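Local coordinates for protein Ceg4 (Legionella pneumophila subsp. pneumophila, PDB 6AOJ) that acts as a HAD-like phosphotyrosine phosphatase effector, magnesium-bound in its catalytic domain, that attenuates activation of MAPK pathways in eukaryotic cells, at residues P8-F13 with R206-P211; S87-A92 with E197-L202. All coordinates share one frame; numbering follows the deposited sequence.

Interaction 1 of 2, residues P8-F13 with R206-P211; sequences PKVIIF and REMFPP
P8 sits in the angle between M208 and F209 and meets both with different atoms of its ring. Its CG approaches the carbonyl of M208, with P8 CG 3.3 Å from M208 O, while its CB lies 3.9 Å from the terminal methyl CE of M208. Another ring carbon, CD, serves the aromatic partner: P8 CD is 3.8 Å from CE2 of F209, and P8 CG lies over one face of the phenyl ring, the two side chains crossing at a slant. Two residues on, where the strand begins, V10 and M208 meet tip to tip, the branch CG2 of V10 standing 3.7 Å from SD of M208. That thioether is delivered by a side chain extended through chi2 and then bent at chi3 (65°), which turns CE back toward P8. F209 reaches V10 more loosely and obliquely, with its CZ 4.2 Å from CG2 of V10.

The tight part of the contact is thus a small apolar cluster of P8, V10, M208 and F209, in which V10 is the buried member. The carbonyl of P8 is buried here beside F209, its O 3.7 Å from CE2 of F209, and no polar partner for it is modelled. The other side is loose: P210 and P211 run out along the surface, P211 poorly ordered, and R206 turns away to salt bridges with E203 and E96. F209 also rests on V103 of the adjoining strand, and M208 on R158. A C-terminal helix end packed across the start of the central strand of a parallel sheet belongs to the alpha/beta core of a HAD-like, Rossmann-type fold.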
ATOM      1  N   PRO A   8      20.843  -8.455   0.660  1.00 62.84           N
ATOM      2  CA  PRO A   8      19.963  -8.540  -0.509  1.00 61.60           C
ATOM      3  C   PRO A   8      19.217  -7.237  -0.715  1.00 55.78           C
ATOM      4  O   PRO A   8      19.013  -6.455   0.216  1.00 57.90           O
ATOM      5  CB  PRO A   8      18.987  -9.672  -0.155  1.00 64.80           C
ATOM      6  CG  PRO A   8      19.565 -10.346   1.052  1.00 70.05           C
ATOM      7  CD  PRO A   8      20.381  -9.315   1.761  1.00 68.44           C
ATOM      8  N   LYS A   9      18.775  -7.021  -1.950  1.00 51.70           N
ATOM      9  CA  LYS A   9      17.942  -5.873  -2.288  1.00 53.89           C
ATOM     10  C   LYS A   9      16.540  -6.369  -2.676  1.00 55.65           C
ATOM     11  O   LYS A   9      16.389  -7.177  -3.598  1.00 56.25           O
ATOM     12  CB  LYS A   9      18.592  -5.054  -3.407  1.00 59.50           C
ATOM     13  CG  LYS A   9      17.683  -4.030  -4.083  1.00 67.38           C
ATOM     14  CD  LYS A   9      18.306  -3.489  -5.372  1.00 75.02           C
ATOM     15  CE  LYS A   9      17.304  -2.682  -6.194  1.00 80.00           C
ATOM     16  NZ  LYS A   9      17.018  -1.358  -5.583  1.00 76.85           N
ATOM     17  N   VAL A  10      15.519  -5.888  -1.966  1.00 48.99           N
ATOM     18  CA  VAL A  10      14.148  -6.342  -2.162  1.00 45.00           C
ATOM     19  C   VAL A  10      13.298  -5.145  -2.534  1.00 46.85           C
ATOM     20  O   VAL A  10      13.341  -4.115  -1.850  1.00 42.85           O
ATOM     21  CB  VAL A  10      13.567  -7.010  -0.901  1.00 49.99           C
ATOM     22  CG1 VAL A  10      12.176  -7.515  -1.199  1.00 45.59           C
ATOM     23  CG2 VAL A  10      14.454  -8.140  -0.433  1.00 53.36           C
ATOM     24  N   ILE A  11      12.487  -5.301  -3.580  1.00 41.98           N
ATOM     25  CA  ILE A  11      11.588  -4.257  -4.050  1.00 36.66           C
ATOM     26  C   ILE A  11      10.177  -4.805  -3.945  1.00 37.76           C
ATOM     27  O   ILE A  11       9.923  -5.946  -4.347  1.00 38.73           O
ATOM     28  CB  ILE A  11      11.871  -3.843  -5.503  1.00 52.74           C
ATOM     29  CG1 ILE A  11      13.312  -3.384  -5.680  1.00 54.73           C
ATOM     30  CG2 ILE A  11      10.914  -2.719  -5.920  1.00 51.33           C
ATOM     31  CD1 ILE A  11      13.630  -3.124  -7.122  1.00 55.90           C
ATOM     32  N   ILE A  12       9.263  -3.998  -3.421  1.00 39.44           N
ATOM     33  CA  ILE A  12       7.852  -4.364  -3.323  1.00 41.90           C
ATOM     34  C   ILE A  12       7.029  -3.398  -4.168  1.00 39.55           C
ATOM     35  O   ILE A  12       7.152  -2.174  -4.026  1.00 41.51           O
ATOM     36  CB  ILE A  12       7.371  -4.357  -1.860  1.00 40.32           C
ATOM     37  CG1 ILE A  12       8.170  -5.365  -1.024  1.00 40.85           C
ATOM     38  CG2 ILE A  12       5.851  -4.637  -1.801  1.00 38.07           C
ATOM     39  CD1 ILE A  12       8.036  -5.109   0.471  1.00 45.33           C
ATOM     40  N   PHE A  13       6.219  -3.947  -5.063  1.00 35.77           N
ATOM     41  CA  PHE A  13       5.187  -3.195  -5.776  1.00 35.26           C
ATOM     42  C   PHE A  13       3.855  -3.736  -5.307  1.00 32.97           C
ATOM     43  O   PHE A  13       3.512  -4.889  -5.611  1.00 31.59           O
ATOM     44  CB  PHE A  13       5.298  -3.359  -7.283  1.00 34.60           C
ATOM     45  CG  PHE A  13       6.533  -2.751  -7.846  1.00 37.12           C
ATOM     46  CD1 PHE A  13       6.626  -1.387  -8.027  1.00 35.71           C
ATOM     47  CD2 PHE A  13       7.603  -3.563  -8.199  1.00 34.41           C
ATOM     48  CE1 PHE A  13       7.796  -0.833  -8.550  1.00 35.61           C
ATOM     49  CE2 PHE A  13       8.770  -3.013  -8.727  1.00 39.47           C
ATOM     50  CZ  PHE A  13       8.855  -1.648  -8.899  1.00 41.07           C
ATOM     51  N   ARG A 206      11.884 -11.496   6.063  1.00 64.15           N
ATOM     52  CA  ARG A 206      12.862 -11.608   7.144  1.00 63.15           C
ATOM     53  C   ARG A 206      13.867 -12.723   6.894  1.00 62.42           C
ATOM     54  O   ARG A 206      15.022 -12.627   7.328  1.00 66.28           O
ATOM     55  CB  ARG A 206      12.149 -11.848   8.481  1.00 66.28           C
ATOM     56  CG  ARG A 206      11.250 -10.711   8.955  1.00 66.53           C
ATOM     57  CD  ARG A 206      10.993 -10.832  10.450  1.00 74.85           C
ATOM     58  NE  ARG A 206      10.257  -9.693  10.992  1.00 80.87           N
ATOM     59  CZ  ARG A 206       9.240  -9.801  11.844  1.00 91.68           C
ATOM     60  NH1 ARG A 206       8.835 -10.996  12.245  1.00 95.63           N
ATOM     61  NH2 ARG A 206       8.623  -8.717  12.296  1.00 97.02           N
ATOM     62  N   GLU A 207      13.457 -13.793   6.204  1.00 61.43           N
ATOM     63  CA  GLU A 207      14.382 -14.903   5.981  1.00 70.28           C
ATOM     64  C   GLU A 207      15.492 -14.550   4.995  1.00 67.28           C
ATOM     65  O   GLU A 207      16.576 -15.137   5.066  1.00 72.04           O
ATOM     66  CB  GLU A 207      13.631 -16.153   5.505  1.00 76.24           C
ATOM     67  CG  GLU A 207      14.497 -17.120   4.700  1.00 92.93           C
ATOM     68  CD  GLU A 207      13.951 -18.532   4.642  1.00105.69           C
ATOM     69  OE1 GLU A 207      14.775 -19.472   4.541  1.00112.64           O
ATOM     70  OE2 GLU A 207      12.710 -18.700   4.688  1.00104.66           O
ATOM     71  N   MET A 208      15.267 -13.601   4.090  1.00 64.68           N
ATOM     72  CA  MET A 208      16.334 -13.222   3.171  1.00 67.99           C
ATOM     73  C   MET A 208      17.502 -12.547   3.869  1.00 72.20           C
ATOM     74  O   MET A 208      18.599 -12.513   3.310  1.00 78.68           O
ATOM     75  CB  MET A 208      15.798 -12.293   2.090  1.00 64.95           C
ATOM     76  CG  MET A 208      14.704 -12.903   1.265  1.00 61.58           C
ATOM     77  SD  MET A 208      14.380 -11.842  -0.150  1.00 64.16           S
ATOM     78  CE  MET A 208      15.933 -11.980  -1.024  1.00 65.94           C
ATOM     79  N   PHE A 209      17.294 -12.012   5.060  1.00 71.14           N
ATOM     80  CA  PHE A 209      18.306 -11.253   5.767  1.00 78.43           C
ATOM     81  C   PHE A 209      18.883 -12.056   6.919  1.00 83.04           C
ATOM     82  O   PHE A 209      18.254 -12.998   7.411  1.00 81.62           O
ATOM     83  CB  PHE A 209      17.701  -9.945   6.288  1.00 77.31           C
ATOM     84  CG  PHE A 209      17.292  -9.017   5.196  1.00 73.91           C
ATOM     85  CD1 PHE A 209      16.032  -9.098   4.643  1.00 67.83           C
ATOM     86  CD2 PHE A 209      18.186  -8.081   4.694  1.00 77.27           C
ATOM     87  CE1 PHE A 209      15.642  -8.257   3.620  1.00 63.32           C
ATOM     88  CE2 PHE A 209      17.810  -7.233   3.672  1.00 73.69           C
ATOM     89  CZ  PHE A 209      16.534  -7.321   3.134  1.00 67.10           C
ATOM     90  N   PRO A 210      20.097 -11.727   7.362  1.00 89.84           N
ATOM     91  CA  PRO A 210      20.642 -12.405   8.528  1.00 98.21           C
ATOM     92  C   PRO A 210      19.808 -12.090   9.756  1.00102.53           C
ATOM     93  O   PRO A 210      19.117 -11.055   9.806  1.00 97.32           O
ATOM     94  CB  PRO A 210      22.065 -11.834   8.641  1.00102.96           C
ATOM     95  CG  PRO A 210      22.017 -10.527   7.927  1.00100.92           C
ATOM     96  CD  PRO A 210      21.022 -10.723   6.809  1.00 91.63           C
ATOM     97  N   PRO A 211      19.815 -12.975  10.754  1.00113.73           N
ATOM     98  CA  PRO A 211      19.034 -12.733  11.970  1.00115.50           C
ATOM     99  C   PRO A 211      19.831 -11.974  13.032  1.00117.43           C
ATOM    100  O   PRO A 211      19.231 -11.389  13.937  1.00115.55           O
ATOM    101  CB  PRO A 211      18.701 -14.146  12.436  1.00118.83           C
ATOM    102  CG  PRO A 211      19.916 -14.947  12.024  1.00121.81           C
ATOM    103  CD  PRO A 211      20.446 -14.306  10.759  1.00118.75           C
TER

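Interaction 2 of 2, residues S87-A92 with E197-L202; sequences SPEAVA and EWSQYL
The indole of W198 is held between two side chains: the methyl of A90 lies over one face, and CD2 of Y201 over the opposite face, 3.8 Å above the plane and offset toward the rim. The Y201 ring in turn carries the carbonyl E197 O 3.1 Å above one of its faces, over its centre. On the A90 side of the indole the contact is a CH-pi interaction, CB standing 3.8 Å from the centroid of the five-membered ring of W198 and only 7° off its normal. OG of S87 comes to the same ring obliquely. The indole N-H of W198 bonds to the backbone carbonyl of T19, and a water bound to S87 OG accepts a further, weak bond from it. With chi1 of 69°, the hydroxyl of S87, the N-cap residue, also turns back over its own helix, where OG accepts from A90 N at 3.2 Å.

Helices 88-97 and 198-208 run side by side on the parallel sheet of this HAD-like alpha/beta domain, their short segments inclined by 21° with axes 8.6 Å apart. At this spacing the small A90 faces the large W198, the pair whose CA atoms are nearest. W198 CB also lies 3.6 Å from the carbonyl O of E89.

Toward solvent the interface becomes polar. The two methylenes of E89, CB and CG, pass beside the hydroxyl of S199, CG being 3.5 Å from S199 OG, before a bend at chi2 leads the carboxylate away. One turn on, the buried L202 brings CD2 to 4.3 Å from A92 O.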
ATOM      1  N   SER A  87      -5.358  -4.472   7.413  1.00 35.12           N
ATOM      2  CA  SER A  87      -5.516  -5.520   8.397  1.00 38.53           C
ATOM      3  C   SER A  87      -4.360  -5.450   9.402  1.00 39.45           C
ATOM      4  O   SER A  87      -3.292  -4.911   9.093  1.00 40.51           O
ATOM      5  CB  SER A  87      -5.551  -6.889   7.716  1.00 49.39           C
ATOM      6  OG  SER A  87      -4.283  -7.223   7.159  1.00 47.28           O
ATOM      7  N   PRO A  88      -4.553  -5.985  10.611  1.00 42.31           N
ATOM      8  CA  PRO A  88      -3.432  -6.057  11.574  1.00 49.25           C
ATOM      9  C   PRO A  88      -2.178  -6.739  11.023  1.00 53.41           C
ATOM     10  O   PRO A  88      -1.043  -6.327  11.331  1.00 47.88           O
ATOM     11  CB  PRO A  88      -4.035  -6.863  12.733  1.00 51.50           C
ATOM     12  CG  PRO A  88      -5.485  -6.620  12.644  1.00 50.86           C
ATOM     13  CD  PRO A  88      -5.832  -6.400  11.208  1.00 46.66           C
ATOM     14  N   GLU A  89      -2.366  -7.804  10.228  1.00 47.62           N
ATOM     15  CA  GLU A  89      -1.234  -8.528   9.645  1.00 46.89           C
ATOM     16  C   GLU A  89      -0.496  -7.662   8.633  1.00 42.51           C
ATOM     17  O   GLU A  89       0.737  -7.709   8.547  1.00 41.65           O
ATOM     18  CB  GLU A  89      -1.722  -9.831   8.996  1.00 45.71           C
ATOM     19  CG  GLU A  89      -2.364 -10.836   9.979  1.00 55.32           C
ATOM     20  CD  GLU A  89      -3.797 -10.457  10.460  1.00 65.27           C
ATOM     21  OE1 GLU A  89      -4.443  -9.545   9.885  1.00 57.42           O
ATOM     22  OE2 GLU A  89      -4.277 -11.094  11.428  1.00 69.93           O
ATOM     23  N   ALA A  90      -1.230  -6.833   7.900  1.00 35.01           N
ATOM     24  CA  ALA A  90      -0.589  -5.916   6.977  1.00 32.34           C
ATOM     25  C   ALA A  90       0.113  -4.777   7.727  1.00 35.69           C
ATOM     26  O   ALA A  90       1.156  -4.304   7.281  1.00 35.89           O
ATOM     27  CB  ALA A  90      -1.622  -5.358   6.009  1.00 34.87           C
ATOM     28  N   VAL A  91      -0.473  -4.294   8.836  1.00 38.33           N
ATOM     29  CA  VAL A  91       0.187  -3.261   9.649  1.00 33.35           C
ATOM     30  C   VAL A  91       1.516  -3.789  10.200  1.00 37.34           C
ATOM     31  O   VAL A  91       2.545  -3.109  10.137  1.00 42.08           O
ATOM     32  CB  VAL A  91      -0.759  -2.768  10.768  1.00 39.95           C
ATOM     33  CG1 VAL A  91       0.003  -1.944  11.821  1.00 38.52           C
ATOM     34  CG2 VAL A  91      -1.953  -1.972  10.180  1.00 31.02           C
ATOM     35  N   ALA A  92       1.520  -5.004  10.753  1.00 37.60           N
ATOM     36  CA  ALA A  92       2.782  -5.567  11.233  1.00 40.18           C
ATOM     37  C   ALA A  92       3.807  -5.697  10.107  1.00 41.39           C
ATOM     38  O   ALA A  92       5.010  -5.502  10.319  1.00 40.99           O
ATOM     39  CB  ALA A  92       2.551  -6.930  11.885  1.00 48.93           C
ATOM     40  N   GLU A 197      -1.609 -13.126   2.418  1.00 38.62           N
ATOM     41  CA  GLU A 197      -0.991 -13.802   3.549  1.00 44.55           C
ATOM     42  C   GLU A 197       0.136 -12.925   4.077  1.00 46.73           C
ATOM     43  O   GLU A 197       1.314 -13.278   3.998  1.00 43.17           O
ATOM     44  CB  GLU A 197      -0.486 -15.195   3.129  1.00 48.44           C
ATOM     45  CG  GLU A 197      -1.587 -16.107   2.571  1.00 51.99           C
ATOM     46  CD  GLU A 197      -2.460 -16.667   3.663  1.00 68.14           C
ATOM     47  OE1 GLU A 197      -1.937 -16.886   4.777  1.00 72.40           O
ATOM     48  OE2 GLU A 197      -3.670 -16.895   3.419  1.00 76.22           O
ATOM     49  N   TRP A 198      -0.241 -11.757   4.615  1.00 37.20           N
ATOM     50  CA  TRP A 198       0.775 -10.768   4.964  1.00 40.83           C
ATOM     51  C   TRP A 198       1.769 -11.317   5.979  1.00 44.13           C
ATOM     52  O   TRP A 198       2.965 -10.995   5.930  1.00 42.44           O
ATOM     53  CB  TRP A 198       0.106  -9.489   5.483  1.00 42.57           C
ATOM     54  CG  TRP A 198      -0.567  -8.727   4.376  1.00 39.18           C
ATOM     55  CD1 TRP A 198      -1.928  -8.665   4.106  1.00 37.42           C
ATOM     56  CD2 TRP A 198       0.077  -7.929   3.366  1.00 38.13           C
ATOM     57  NE1 TRP A 198      -2.146  -7.867   3.001  1.00 36.49           N
ATOM     58  CE2 TRP A 198      -0.936  -7.394   2.542  1.00 37.82           C
ATOM     59  CE3 TRP A 198       1.414  -7.601   3.091  1.00 43.01           C
ATOM     60  CZ2 TRP A 198      -0.653  -6.556   1.460  1.00 38.16           C
ATOM     61  CZ3 TRP A 198       1.692  -6.769   2.015  1.00 37.90           C
ATOM     62  CH2 TRP A 198       0.669  -6.264   1.211  1.00 36.14           C
ATOM     63  N   SER A 199       1.303 -12.144   6.916  1.00 45.31           N
ATOM     64  CA  SER A 199       2.230 -12.649   7.923  1.00 52.64           C
ATOM     65  C   SER A 199       3.238 -13.613   7.313  1.00 51.86           C
ATOM     66  O   SER A 199       4.388 -13.659   7.752  1.00 52.41           O
ATOM     67  CB  SER A 199       1.465 -13.321   9.066  1.00 58.69           C
ATOM     68  OG  SER A 199       0.775 -12.354   9.852  1.00 66.04           O
ATOM     69  N   GLN A 200       2.840 -14.378   6.296  1.00 49.68           N
ATOM     70  CA  GLN A 200       3.813 -15.244   5.636  1.00 45.36           C
ATOM     71  C   GLN A 200       4.792 -14.434   4.798  1.00 42.71           C
ATOM     72  O   GLN A 200       5.993 -14.720   4.797  1.00 44.35           O
ATOM     73  CB  GLN A 200       3.104 -16.288   4.771  1.00 48.70           C
ATOM     74  CG  GLN A 200       4.079 -17.281   4.151  1.00 51.78           C
ATOM     75  CD  GLN A 200       4.845 -18.070   5.203  1.00 60.38           C
ATOM     76  OE1 GLN A 200       4.269 -18.523   6.199  1.00 67.19           O
ATOM     77  NE2 GLN A 200       6.149 -18.219   5.004  1.00 65.19           N
ATOM     78  N   TYR A 201       4.313 -13.405   4.092  1.00 44.23           N
ATOM     79  CA  TYR A 201       5.255 -12.569   3.351  1.00 42.67           C
ATOM     80  C   TYR A 201       6.261 -11.916   4.292  1.00 44.94           C
ATOM     81  O   TYR A 201       7.431 -11.746   3.928  1.00 49.18           O
ATOM     82  CB  TYR A 201       4.530 -11.489   2.539  1.00 38.96           C
ATOM     83  CG  TYR A 201       3.302 -11.982   1.782  1.00 39.70           C
ATOM     84  CD1 TYR A 201       3.210 -13.291   1.330  1.00 42.54           C
ATOM     85  CD2 TYR A 201       2.226 -11.125   1.534  1.00 35.12           C
ATOM     86  CE1 TYR A 201       2.087 -13.743   0.662  1.00 42.12           C
ATOM     87  CE2 TYR A 201       1.091 -11.577   0.849  1.00 36.24           C
ATOM     88  CZ  TYR A 201       1.024 -12.876   0.422  1.00 41.33           C
ATOM     89  OH  TYR A 201      -0.119 -13.347  -0.237  1.00 43.78           O
ATOM     90  N   LEU A 202       5.839 -11.570   5.512  1.00 41.97           N
ATOM     91  CA  LEU A 202       6.775 -10.958   6.456  1.00 46.27           C
ATOM     92  C   LEU A 202       7.896 -11.920   6.817  1.00 50.99           C
ATOM     93  O   LEU A 202       9.066 -11.526   6.910  1.00 51.40           O
ATOM     94  CB  LEU A 202       6.018 -10.505   7.705  1.00 50.68           C
ATOM     95  CG  LEU A 202       6.823 -10.119   8.941  1.00 54.91           C
ATOM     96  CD1 LEU A 202       7.797  -9.003   8.613  1.00 55.85           C
ATOM     97  CD2 LEU A 202       5.869  -9.712  10.045  1.00 59.16           C
TER
HETATM   98  O   HOH W   1      -4.996  -6.842   4.049  1.00 64.93           O
HETATM   99  O   HOH W   2       2.286  -9.624   9.137  1.00 60.66           O

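Both contacts draw on helix 198-208, interaction 2 at its N-terminal turns and interaction 1 at its C-terminal end, with their centres 15 Å apart. One helix thus packs at its start against helix 88-97 and at its finish against the beginning of strand 10-14. They differ in their relation to the metal. W198 of interaction 2 lies about 10 Å, side chain to ion, from the bound magnesium, and about 8 Å from the side chain of its ligand D15, a position consistent with the HAD-type DxDx(T/V) sequence that begins at D15. Interaction 1 lies away from the magnesium site, although strand 10-14, which it engages, leads directly to D15.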